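Side-chain contacts in transcription regulator (Haloarcula marismortui ATCC 43049, PDB 3CRJ), which probably binds cis-regulatory DNA and controls transcription as a repressor of the TetR family: residues 13-16 against 17-20; 108-111 against 112-115; 128-131 against 132-136. All blocks are in the same frame, centred on the assembly; numbering follows the deposited sequence.

Interaction 1. Residues 13-16 against 17-20; sequences SDQT and EEIM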
loop_
_atom_site.group_PDB
_atom_site.type_symbol
_atom_site.label_atom_id
_atom_site.label_comp_id
_atom_site.label_asym_id
_atom_site.label_seq_id
_atom_site.Cartn_x
_atom_site.Cartn_y
_atom_site.Cartn_z
ATOM N N SER A 13 29.036 -12.928 -11.100
ATOM C CA SER A 13 27.584 -13.068 -11.248
ATOM C C SER A 13 27.044 -14.289 -10.490
ATOM O O SER A 13 25.923 -14.269 -9.979
ATOM C CB SER A 13 27.219 -13.176 -12.729
ATOM O OG SER A 13 27.841 -14.305 -13.319
ATOM N N ASP A 14 27.861 -15.341 -10.436
ATOM C CA ASP A 14 27.503 -16.617 -9.821
ATOM C C ASP A 14 27.296 -16.453 -8.318
ATOM O O ASP A 14 26.334 -16.978 -7.759
ATOM C CB ASP A 14 28.584 -17.681 -10.104
ATOM C CG ASP A 14 28.883 -17.860 -11.605
ATOM O OD1 ASP A 14 29.831 -18.609 -11.939
ATOM O OD2 ASP A 14 28.183 -17.258 -12.453
ATOM N N GLN A 15 28.205 -15.715 -7.683
ATOM C CA GLN A 15 28.117 -15.389 -6.256
ATOM C C GLN A 15 26.973 -14.438 -5.923
ATOM O O GLN A 15 26.287 -14.605 -4.916
ATOM C CB GLN A 15 29.429 -14.756 -5.792
ATOM C CG GLN A 15 30.353 -15.656 -4.993
ATOM C CD GLN A 15 30.646 -16.953 -5.695
ATOM O OE1 GLN A 15 29.851 -17.896 -5.635
ATOM N NE2 GLN A 15 31.794 -17.020 -6.354
ATOM N N THR A 16 26.807 -13.420 -6.759
ATOM C CA THR A 16 25.741 -12.443 -6.623
ATOM C C THR A 16 24.384 -13.171 -6.605
ATOM O O THR A 16 23.609 -13.030 -5.652
ATOM C CB THR A 16 25.854 -11.400 -7.774
ATOM O OG1 THR A 16 27.159 -10.806 -7.745
ATOM C CG2 THR A 16 24.814 -10.305 -7.660
ATOM N N GLU A 17 24.136 -13.981 -7.635
ATOM C CA GLU A 17 22.920 -14.786 -7.772
ATOM C C GLU A 17 22.649 -15.726 -6.588
ATOM O O GLU A 17 21.551 -15.726 -6.025
ATOM C CB GLU A 17 22.991 -15.587 -9.063
ATOM C CG GLU A 17 22.302 -14.941 -10.247
ATOM C CD GLU A 17 20.987 -15.626 -10.580
ATOM O OE1 GLU A 17 20.276 -16.026 -9.638
ATOM O OE2 GLU A 17 20.671 -15.781 -11.779
ATOM N N GLU A 18 23.645 -16.528 -6.218
ATOM C CA GLU A 18 23.551 -17.379 -5.039
ATOM C C GLU A 18 23.257 -16.549 -3.799
ATOM O O GLU A 18 22.487 -16.984 -2.936
ATOM C CB GLU A 18 24.855 -18.131 -4.798
ATOM C CG GLU A 18 24.981 -19.489 -5.429
ATOM C CD GLU A 18 26.147 -20.245 -4.831
ATOM O OE1 GLU A 18 26.004 -20.728 -3.690
ATOM O OE2 GLU A 18 27.211 -20.344 -5.474
ATOM N N ILE A 19 23.876 -15.365 -3.709
ATOM C CA ILE A 19 23.599 -14.445 -2.593
ATOM C C ILE A 19 22.200 -13.826 -2.666
ATOM O O ILE A 19 21.531 -13.726 -1.644
ATOM C CB ILE A 19 24.694 -13.363 -2.387
ATOM C CG1 ILE A 19 25.977 -13.997 -1.810
ATOM C CG2 ILE A 19 24.194 -12.284 -1.438
ATOM C CD1 ILE A 19 27.172 -13.034 -1.655
HETATM N N MSE A 20 21.757 -13.421 -3.860
HETATM C CA MSE A 20 20.391 -12.929 -4.007
HETATM C C MSE A 20 19.393 -13.997 -3.562
HETATM O O MSE A 20 18.482 -13.724 -2.805
HETATM C CB MSE A 20 20.106 -12.474 -5.430
HETATM C CG MSE A 20 20.824 -11.177 -5.853
HETATM SE SE MSE A 20 20.656 -9.600 -4.655
HETATM C CE MSE A 20 21.974 -10.010 -3.279
#
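Gln15 and Glu18 are brought alongside each other by chains of different shape: the glutamine bends at its second torsion (chi2 53°), whereas the glutamate, extended beyond CG, runs back towards the N-terminal end of the helix. Both side chains point the same way, with Gln15 OE1 3.6 Å from Glu18 OE2 and the amide plane turned 78° from the carboxylate plane. As modelled, both atoms are acceptors, so the pair is evidence of proximity and not of a bond. A second pair, Thr16 and Met20, is spaced four residues apart. In Thr16, OG1 sits beside the backbone N (chi1 -56°), where it is hydrogen-bonded to Phe12 O one turn back; CG2 is thereby sent the other way, and its nearest side-chain neighbour is Met20 CG at 4.5 Å. That is a loose contact, and the selenomethionine chain, bent twice, finds its main packing on Phe65 and Tyr68 of helix 58-78.

Within the two turns Ile19 CG1 lies beside Gln15 O; outside them its side chain is covered by Tyr44 and Tyr54. The frame beneath is a run of i to i+4 bonds, in which Glu17 N donates to Ser13 O at 3.0 Å and Glu18 N to Asp14 O at 3.1 Å; Ile19 and Met20 repeat the pattern with Gln15 and Thr16. On the exposed side, Ser13 OG donates to Asp14 OD2 from above the carboxylate plane.

Gln15 and Glu18 also lean on Tyr44. That tyrosine falls within the predicted helix-turn-helix, so these are the opening turns of the first helix of the probable three-helix DNA-binding head of TetR-family regulators, its apolar side packed on the motif and on helix 58-78.

Interaction 2. Residues 108-111 against 112-115; sequences VALL and EMRS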
loop_
_atom_site.group_PDB
_atom_site.type_symbol
_atom_site.label_atom_id
_atom_site.label_comp_id
_atom_site.label_asym_id
_atom_site.label_seq_id
_atom_site.Cartn_x
_atom_site.Cartn_y
_atom_site.Cartn_z
ATOM N N VAL A 108 5.154 -9.419 2.953
ATOM C CA VAL A 108 5.337 -8.736 4.242
ATOM C C VAL A 108 6.642 -7.929 4.235
ATOM O O VAL A 108 6.640 -6.732 4.515
ATOM C CB VAL A 108 5.379 -9.748 5.409
ATOM C CG1 VAL A 108 5.874 -9.108 6.706
ATOM C CG2 VAL A 108 4.021 -10.450 5.582
ATOM N N ALA A 109 7.740 -8.584 3.871
ATOM C CA ALA A 109 9.047 -7.929 3.796
ATOM C C ALA A 109 9.049 -6.689 2.917
ATOM O O ALA A 109 9.581 -5.653 3.320
ATOM C CB ALA A 109 10.101 -8.894 3.325
ATOM N N LEU A 110 8.437 -6.795 1.736
ATOM C CA LEU A 110 8.399 -5.681 0.781
ATOM C C LEU A 110 7.568 -4.460 1.237
ATOM O O LEU A 110 7.913 -3.327 0.917
ATOM C CB LEU A 110 7.954 -6.161 -0.605
ATOM C CG LEU A 110 8.825 -7.160 -1.399
ATOM C CD1 LEU A 110 8.029 -7.615 -2.604
ATOM C CD2 LEU A 110 10.098 -6.554 -1.867
ATOM N N LEU A 111 6.493 -4.685 1.984
ATOM C CA LEU A 111 5.717 -3.583 2.551
ATOM C C LEU A 111 6.520 -2.891 3.654
ATOM O O LEU A 111 6.495 -1.669 3.773
ATOM C CB LEU A 111 4.403 -4.090 3.143
ATOM C CG LEU A 111 3.081 -3.294 3.118
ATOM C CD1 LEU A 111 2.290 -3.550 4.407
ATOM C CD2 LEU A 111 3.182 -1.791 2.843
ATOM N N GLU A 112 7.241 -3.676 4.448
ATOM C CA GLU A 112 8.088 -3.113 5.487
ATOM C C GLU A 112 9.089 -2.197 4.815
ATOM O O GLU A 112 9.299 -1.064 5.249
ATOM C CB GLU A 112 8.845 -4.190 6.268
ATOM C CG GLU A 112 8.008 -5.128 7.105
ATOM C CD GLU A 112 8.867 -6.172 7.816
ATOM O OE1 GLU A 112 8.807 -7.361 7.421
ATOM O OE2 GLU A 112 9.621 -5.812 8.758
HETATM N N MSE A 113 9.696 -2.689 3.744
HETATM C CA MSE A 113 10.710 -1.932 3.033
HETATM C C MSE A 113 10.137 -0.710 2.324
HETATM O O MSE A 113 10.801 0.325 2.263
HETATM C CB MSE A 113 11.443 -2.826 2.047
HETATM C CG MSE A 113 12.352 -3.820 2.699
HETATM SE SE MSE A 113 13.240 -4.914 1.376
HETATM C CE MSE A 113 11.820 -4.910 0.049
ATOM N N ARG A 114 8.905 -0.829 1.815
ATOM C CA ARG A 114 8.213 0.303 1.192
ATOM C C ARG A 114 7.913 1.386 2.196
ATOM O O ARG A 114 8.052 2.571 1.897
ATOM C CB ARG A 114 6.914 -0.112 0.530
ATOM C CG ARG A 114 7.082 -0.674 -0.847
ATOM C CD ARG A 114 5.727 -0.921 -1.502
ATOM N NE ARG A 114 5.812 -1.856 -2.621
ATOM C CZ ARG A 114 5.610 -3.172 -2.507
ATOM N NH1 ARG A 114 5.325 -3.710 -1.308
ATOM N NH2 ARG A 114 5.706 -3.953 -3.592
ATOM N N SER A 115 7.492 0.977 3.392
ATOM C CA SER A 115 7.199 1.938 4.451
ATOM C C SER A 115 8.457 2.670 4.886
ATOM O O SER A 115 8.361 3.720 5.495
ATOM C CB SER A 115 6.469 1.290 5.630
ATOM O OG SER A 115 7.348 0.552 6.454
#
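The guanidinium of Arg114 is folded back over the turn that holds Leu110, where Leu110 O and Leu111 N lie obliquely to its plane and neither squarely over a face nor at an edge. Its NH1 comes 3.7 Å from Leu110 CB; the Arg114 chain is extended from CG to NE, and its CG lies 3.3 Å from Leu110 O. The other flat group, the Glu112 carboxylate, crosses the Val108 side chain at a slant, with OE1 3.5 Å from CG1 of that valine and 3.7 Å from Ala109 CA. Glu112 CG stands beside its own backbone N (chi1 -66°) and the chain then runs straight, which lays the carboxylate along the preceding turn, beside Val108, within reach of its outside partners. There OE1 is bonded to Tyr32 N and to the Tyr119 hydroxyl of the second subunit, and OE2 to Ala33 N, so this buried acid has both oxygens satisfied.

Leu110 and Met113 also meet, but the modelled gap between their ends is too short to be trusted; both side chains touch Leu66 of helix 58-78. Four i to i+4 bonds join the turns, among them Glu112 N to Val108 O at 3.1 Å and Ser115 N to Leu111 O at 2.9 Å. Ser115 OG donates to Glu112 O at 2.8 Å and is also hydrogen-bonded to Ser115 OG of the second subunit.

Leu111 packs on Leu111 of that same subunit. Together these contacts describe a short helix of the all-helical TetR C-terminal domain that joins the DNA-binding head, through Glu112, to the dimer interface.

Interaction 3. Residues 128-131 against 132-136; sequences RQND and EYVRY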
loop_
_atom_site.group_PDB
_atom_site.type_symbol
_atom_site.label_atom_id
_atom_site.label_comp_id
_atom_site.label_asym_id
_atom_site.label_seq_id
_atom_site.Cartn_x
_atom_site.Cartn_y
_atom_site.Cartn_z
ATOM N N ARG A 128 10.677 3.511 -7.112
ATOM C CA ARG A 128 10.206 4.406 -8.172
ATOM C C ARG A 128 10.578 3.791 -9.529
ATOM O O ARG A 128 9.820 3.829 -10.504
ATOM C CB ARG A 128 10.802 5.799 -8.003
ATOM C CG ARG A 128 10.475 6.750 -9.160
ATOM C CD ARG A 128 11.014 8.167 -8.930
ATOM N NE ARG A 128 10.192 8.974 -8.014
ATOM C CZ ARG A 128 10.423 9.103 -6.705
ATOM N NH1 ARG A 128 9.635 9.876 -5.967
ATOM N NH2 ARG A 128 11.445 8.468 -6.133
ATOM N N GLN A 129 11.745 3.180 -9.548
ATOM C CA GLN A 129 12.247 2.536 -10.741
ATOM C C GLN A 129 11.277 1.443 -11.192
ATOM O O GLN A 129 10.886 1.384 -12.361
ATOM C CB GLN A 129 13.630 1.949 -10.450
ATOM C CG GLN A 129 14.583 2.021 -11.611
ATOM C CD GLN A 129 15.991 1.586 -11.242
ATOM O OE1 GLN A 129 16.450 1.755 -10.102
ATOM N NE2 GLN A 129 16.690 1.030 -12.215
ATOM N N ASN A 130 10.902 0.583 -10.248
ATOM C CA ASN A 130 9.959 -0.492 -10.493
ATOM C C ASN A 130 8.694 0.129 -11.024
ATOM O O ASN A 130 8.258 -0.179 -12.128
ATOM C CB ASN A 130 9.690 -1.237 -9.194
ATOM C CG ASN A 130 9.050 -2.601 -9.405
ATOM O OD1 ASN A 130 9.671 -3.636 -9.083
ATOM N ND2 ASN A 130 7.787 -2.620 -9.885
ATOM N N ASP A 131 8.143 1.066 -10.266
ATOM C CA ASP A 131 6.942 1.747 -10.685
ATOM C C ASP A 131 7.053 2.294 -12.114
ATOM O O ASP A 131 6.163 2.012 -12.907
ATOM C CB ASP A 131 6.603 2.845 -9.699
ATOM C CG ASP A 131 5.243 3.438 -9.933
ATOM O OD1 ASP A 131 4.217 2.714 -9.904
ATOM O OD2 ASP A 131 5.199 4.658 -10.125
ATOM N N GLU A 132 8.129 3.034 -12.457
ATOM C CA GLU A 132 8.301 3.572 -13.828
ATOM C C GLU A 132 8.268 2.494 -14.907
ATOM O O GLU A 132 7.713 2.708 -15.994
ATOM C CB GLU A 132 9.594 4.384 -14.018
ATOM C CG GLU A 132 9.760 5.642 -13.192
ATOM C CD GLU A 132 8.824 6.799 -13.559
ATOM O OE1 GLU A 132 7.681 6.572 -14.044
ATOM O OE2 GLU A 132 9.236 7.964 -13.312
ATOM N N TYR A 133 8.873 1.350 -14.606
ATOM C CA TYR A 133 8.964 0.278 -15.572
ATOM C C TYR A 133 7.580 -0.256 -15.893
ATOM O O TYR A 133 7.245 -0.496 -17.071
ATOM C CB TYR A 133 9.836 -0.868 -15.059
ATOM C CG TYR A 133 9.958 -1.961 -16.080
ATOM C CD1 TYR A 133 10.862 -1.840 -17.149
ATOM C CD2 TYR A 133 9.145 -3.100 -16.020
ATOM C CE1 TYR A 133 10.966 -2.831 -18.119
ATOM C CE2 TYR A 133 9.232 -4.106 -17.003
ATOM C CZ TYR A 133 10.150 -3.961 -18.042
ATOM O OH TYR A 133 10.288 -4.955 -18.998
ATOM N N VAL A 134 6.781 -0.427 -14.839
ATOM C CA VAL A 134 5.428 -0.930 -14.978
ATOM C C VAL A 134 4.615 0.085 -15.735
ATOM O O VAL A 134 3.993 -0.245 -16.732
ATOM C CB VAL A 134 4.804 -1.289 -13.608
ATOM C CG1 VAL A 134 3.308 -1.589 -13.737
ATOM C CG2 VAL A 134 5.562 -2.484 -12.975
ATOM N N ARG A 135 4.654 1.329 -15.280
ATOM C CA ARG A 135 4.053 2.457 -15.989
ATOM C C ARG A 135 4.404 2.471 -17.506
ATOM O O ARG A 135 3.506 2.520 -18.357
ATOM C CB ARG A 135 4.499 3.737 -15.295
ATOM C CG ARG A 135 3.794 5.004 -15.707
ATOM C CD ARG A 135 4.557 6.229 -15.171
ATOM N NE ARG A 135 4.501 7.368 -16.100
ATOM C CZ ARG A 135 5.558 7.972 -16.647
ATOM N NH1 ARG A 135 6.814 7.585 -16.380
ATOM N NH2 ARG A 135 5.357 8.982 -17.481
ATOM N N TYR A 136 5.697 2.404 -17.842
ATOM C CA TYR A 136 6.103 2.340 -19.235
ATOM C C TYR A 136 5.429 1.178 -19.963
ATOM O O TYR A 136 4.855 1.372 -21.016
ATOM C CB TYR A 136 7.623 2.280 -19.393
ATOM C CG TYR A 136 8.106 2.160 -20.845
ATOM C CD1 TYR A 136 8.599 3.260 -21.543
ATOM C CD2 TYR A 136 8.078 0.928 -21.511
ATOM C CE1 TYR A 136 9.050 3.131 -22.874
ATOM C CE2 TYR A 136 8.509 0.785 -22.826
ATOM C CZ TYR A 136 9.001 1.879 -23.514
ATOM O OH TYR A 136 9.437 1.704 -24.837
#
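Asn130 and Val134 form the closer-packed side of this contact: Asn130 ND2 reaches Val134 CG2 at 3.8 Å, the two side chains meeting at a slant. With Asn130 CG opposite the backbone N across the CA-CB bond (chi1 -163°), the amide is directed along the helix surface towards the valine. Asn130 also touches Leu70 of helix 58-78, and Val134, which is buried, lies on Leu164 of helix 156-176. By contrast, Arg128, Glu132 and Arg135 are partly exposed and make the looser side. There the side chains of Arg128 and Glu132 approach through their aliphatic parts, CG to CG at 4.2 Å, while Arg128 NE and Glu132 OE2 remain 5.5 Å apart, too far for a salt bridge.

The Glu132 chain bends at chi2 and turns to Arg135, whose NH1 forms a salt bridge with OE1 at 2.7 Å. The donor lies above the carboxylate plane, 45° out of it, and the N-H is only moderately straight. With an alanine here in place of the glutamate, NH1 of Arg135 would probably lose its acidic partner and Arg128 CG its aliphatic neighbour. Arg135 NH2 makes a second salt bridge, to Glu157.

Backbone bonds run beneath both sides, including Glu132 N to Arg128 O at 2.7 Å and Arg135 N to Asp131 O at 2.9 Å. The Asp131 carboxylate forms a salt bridge with Arg173 of the second subunit. Helix 156-176 is thus met both by packing on Leu164 and by the Arg135-Glu157 salt bridge, whereas Glu132-Arg135 is an ion pair along one helix and the Asp131 pair crosses the dimer interface, its opposite charges probably stabilising one another.

The three contacts come in series along the chain, each within a single helix: interaction 1 in helix 12-30, interaction 2 in helix 104-115 and interaction 3 in helix 121-148. The centre of interaction 1 lies about 23 Å from that of interaction 2 and about 24 Å from that of interaction 3. Interactions 2 and 3 are nearer, with centres about 17 Å and nearest atoms about 7 Å apart, on consecutive helices of the C-terminal domain. None touches another directly. Helix 58-78 packs against all three, and interactions 2 and 3 both reach the second subunit, so the DNA-binding head and the dimerising body share one helical scaffold.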